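Local coordinates for retinoic acid receptor (Platynereis dumerilii, PDB 6EU9), which probably acts as a low-affinity sensor of all-trans retinoic acid, a ligand-controlled nuclear receptor that triggers neuronal differentiation, at residues Thr72-Thr76 against Asn77-Thr81. Sequence-based numbering, arbitrary orientation.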
ATOM      1  N   THR A  72      -4.914  -6.315   5.081  1.00 36.53           N
ATOM      2  CA  THR A  72      -3.509  -6.511   5.394  1.00 41.74           C
ATOM      3  C   THR A  72      -2.854  -7.682   4.679  1.00 39.82           C
ATOM      4  O   THR A  72      -1.670  -7.628   4.406  1.00 46.47           O
ATOM      5  CB  THR A  72      -3.362  -6.629   6.928  1.00 43.95           C
ATOM      6  OG1 THR A  72      -4.512  -7.322   7.527  1.00 43.99           O
ATOM      7  CG2 THR A  72      -3.281  -5.181   7.484  1.00 44.06           C
ATOM      8  N   GLN A  73      -3.611  -8.691   4.360  1.00 38.13           N
ATOM      9  CA  GLN A  73      -3.091  -9.862   3.615  1.00 39.75           C
ATOM     10  C   GLN A  73      -2.560  -9.538   2.246  1.00 39.18           C
ATOM     11  O   GLN A  73      -1.687 -10.234   1.798  1.00 43.24           O
ATOM     12  CB  GLN A  73      -4.118 -10.952   3.387  1.00 45.62           C
ATOM     13  CG  GLN A  73      -4.979 -11.262   4.575  1.00 52.59           C
ATOM     14  CD  GLN A  73      -5.073 -12.709   4.829  1.00 55.57           C
ATOM     15  OE1 GLN A  73      -4.645 -13.567   4.034  1.00 55.41           O
ATOM     16  NE2 GLN A  73      -5.604 -13.017   5.978  1.00 60.80           N
ATOM     17  N   LEU A  74      -3.060  -8.497   1.581  1.00 36.25           N
ATOM     18  CA  LEU A  74      -2.797  -8.339   0.136  1.00 31.58           C
ATOM     19  C   LEU A  74      -1.544  -7.550  -0.010  1.00 29.81           C
ATOM     20  O   LEU A  74      -1.072  -6.987   0.987  1.00 24.88           O
ATOM     21  CB  LEU A  74      -3.939  -7.578  -0.528  1.00 30.61           C
ATOM     22  CG  LEU A  74      -5.333  -7.868  -0.036  1.00 29.68           C
ATOM     23  CD1 LEU A  74      -5.929  -6.503   0.249  1.00 30.84           C
ATOM     24  CD2 LEU A  74      -6.070  -8.736  -1.007  1.00 27.68           C
ATOM     25  N   SER A  75      -1.061  -7.387  -1.250  1.00 33.39           N
ATOM     26  CA  SER A  75       0.146  -6.634  -1.554  1.00 35.98           C
ATOM     27  C   SER A  75       0.058  -5.267  -0.924  1.00 40.59           C
ATOM     28  O   SER A  75      -1.039  -4.692  -0.746  1.00 40.22           O
ATOM     29  CB  SER A  75       0.317  -6.378  -3.044  1.00 32.20           C
ATOM     30  OG  SER A  75      -0.442  -7.229  -3.794  1.00 33.62           O
ATOM     31  N   THR A  76       1.229  -4.706  -0.555  1.00 40.95           N
ATOM     32  CA  THR A  76       1.322  -3.311  -0.162  1.00 39.13           C
ATOM     33  C   THR A  76       0.754  -2.418  -1.284  1.00 38.28           C
ATOM     34  O   THR A  76       0.091  -1.440  -0.978  1.00 37.94           O
ATOM     35  CB  THR A  76       2.748  -2.995   0.211  1.00 40.35           C
ATOM     36  OG1 THR A  76       2.935  -3.554   1.520  1.00 43.56           O
ATOM     37  CG2 THR A  76       3.043  -1.517   0.289  1.00 42.03           C
ATOM     38  N   ASN A  77       1.001  -2.808  -2.535  1.00 36.30           N
ATOM     39  CA  ASN A  77       0.594  -2.040  -3.671  1.00 38.68           C
ATOM     40  C   ASN A  77      -0.934  -1.948  -3.784  1.00 40.68           C
ATOM     41  O   ASN A  77      -1.509  -0.845  -3.956  1.00 35.61           O
ATOM     42  CB  ASN A  77       1.143  -2.627  -4.955  1.00 37.40           C
ATOM     43  CG  ASN A  77       2.132  -1.733  -5.601  1.00 41.85           C
ATOM     44  OD1 ASN A  77       2.024  -0.521  -5.495  1.00 52.12           O
ATOM     45  ND2 ASN A  77       3.087  -2.293  -6.285  1.00 52.03           N
ATOM     46  N   ASP A  78      -1.542  -3.115  -3.714  1.00 39.04           N
ATOM     47  CA  ASP A  78      -2.959  -3.257  -3.839  1.00 36.35           C
ATOM     48  C   ASP A  78      -3.668  -2.580  -2.691  1.00 39.54           C
ATOM     49  O   ASP A  78      -4.716  -1.925  -2.891  1.00 40.80           O
ATOM     50  CB  ASP A  78      -3.305  -4.757  -3.873  1.00 32.63           C
ATOM     51  CG  ASP A  78      -3.068  -5.385  -5.232  1.00 32.05           C
ATOM     52  OD1 ASP A  78      -2.424  -4.706  -6.093  1.00 30.34           O
ATOM     53  OD2 ASP A  78      -3.581  -6.499  -5.425  1.00 31.77           O
ATOM     54  N   GLN A  79      -3.068  -2.675  -1.481  1.00 36.94           N
ATOM     55  CA  GLN A  79      -3.574  -1.873  -0.365  1.00 37.88           C
ATOM     56  C   GLN A  79      -3.638  -0.394  -0.700  1.00 38.13           C
ATOM     57  O   GLN A  79      -4.691   0.218  -0.460  1.00 32.41           O
ATOM     58  CB  GLN A  79      -2.749  -2.138   0.878  1.00 36.31           C
ATOM     59  CG  GLN A  79      -2.841  -3.574   1.337  1.00 34.01           C
ATOM     60  CD  GLN A  79      -1.798  -3.854   2.430  1.00 36.92           C
ATOM     61  OE1 GLN A  79      -1.781  -3.115   3.387  1.00 35.84           O
ATOM     62  NE2 GLN A  79      -0.894  -4.914   2.293  1.00 36.10           N
ATOM     63  N   ILE A  80      -2.519   0.104  -1.325  1.00 36.45           N
ATOM     64  CA  ILE A  80      -2.407   1.502  -1.692  1.00 38.59           C
ATOM     65  C   ILE A  80      -3.418   1.870  -2.768  1.00 40.22           C
ATOM     66  O   ILE A  80      -4.111   2.858  -2.646  1.00 41.06           O
ATOM     67  CB  ILE A  80      -0.967   1.884  -2.101  1.00 36.83           C
ATOM     68  CG1 ILE A  80      -0.089   1.861  -0.846  1.00 38.84           C
ATOM     69  CG2 ILE A  80      -0.825   3.297  -2.664  1.00 33.69           C
ATOM     70  CD1 ILE A  80       1.387   2.036  -1.111  1.00 36.39           C
ATOM     71  N   THR A  81      -3.466   1.068  -3.817  1.00 37.90           N
ATOM     72  CA  THR A  81      -4.401   1.217  -4.924  1.00 38.04           C
ATOM     73  C   THR A  81      -5.828   1.265  -4.446  1.00 39.59           C
ATOM     74  O   THR A  81      -6.501   2.199  -4.820  1.00 44.42           O
ATOM     75  CB  THR A  81      -4.227   0.050  -5.903  1.00 37.20           C
ATOM     76  OG1 THR A  81      -2.830  -0.098  -6.172  1.00 44.22           O
ATOM     77  CG2 THR A  81      -4.949   0.250  -7.174  1.00 34.93           C
TER
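Gln-79 turns CG away from its own carbonyl carbon (chi1 -63°) and runs extended beyond it, chi2 170°, which carries the amide back along the chain to the backbone of Leu-74 and Ser-75. There Gln-79 NE2 donates to Leu-74 O, modelled at 2.5 Å, a spacing too short to take literally at this resolution, and weakly to Ser-75 O at 3.1 Å. The same Ser-75 O takes the backbone N of Gln-79 at 3.0 Å in a nearly straight bond (165°), the first turn of helix 76-97, and Ile-80 N follows onto Thr-76 O at 3.1 Å. With alanine here the side-chain amide is gone, which would probably deprive Leu-74 O of this donor and Ser-75 O of its weaker one. Ile-80 runs beside Thr-76 in the same direction, with CD1 of Ile-80 4.2 Å from CG2 of Thr-76. The hydroxyl of Thr-76 is bonded to Asp-63 of the second subunit, where Ala-59 also packs on this threonine. On Ser-75, OG stands 3.5 Å from CG of Asp-78 but bonds to Glu-165, while the Asp-78 carboxylate accepts from the backbone N of Glu-165 and His-166. Here, then, is a helix N-terminus with Ser-75 as N-cap residue, its hydroxyl engaged by Glu-165 instead of capping the helix, in the predominantly alpha-helical ligand-binding domain of a nuclear receptor.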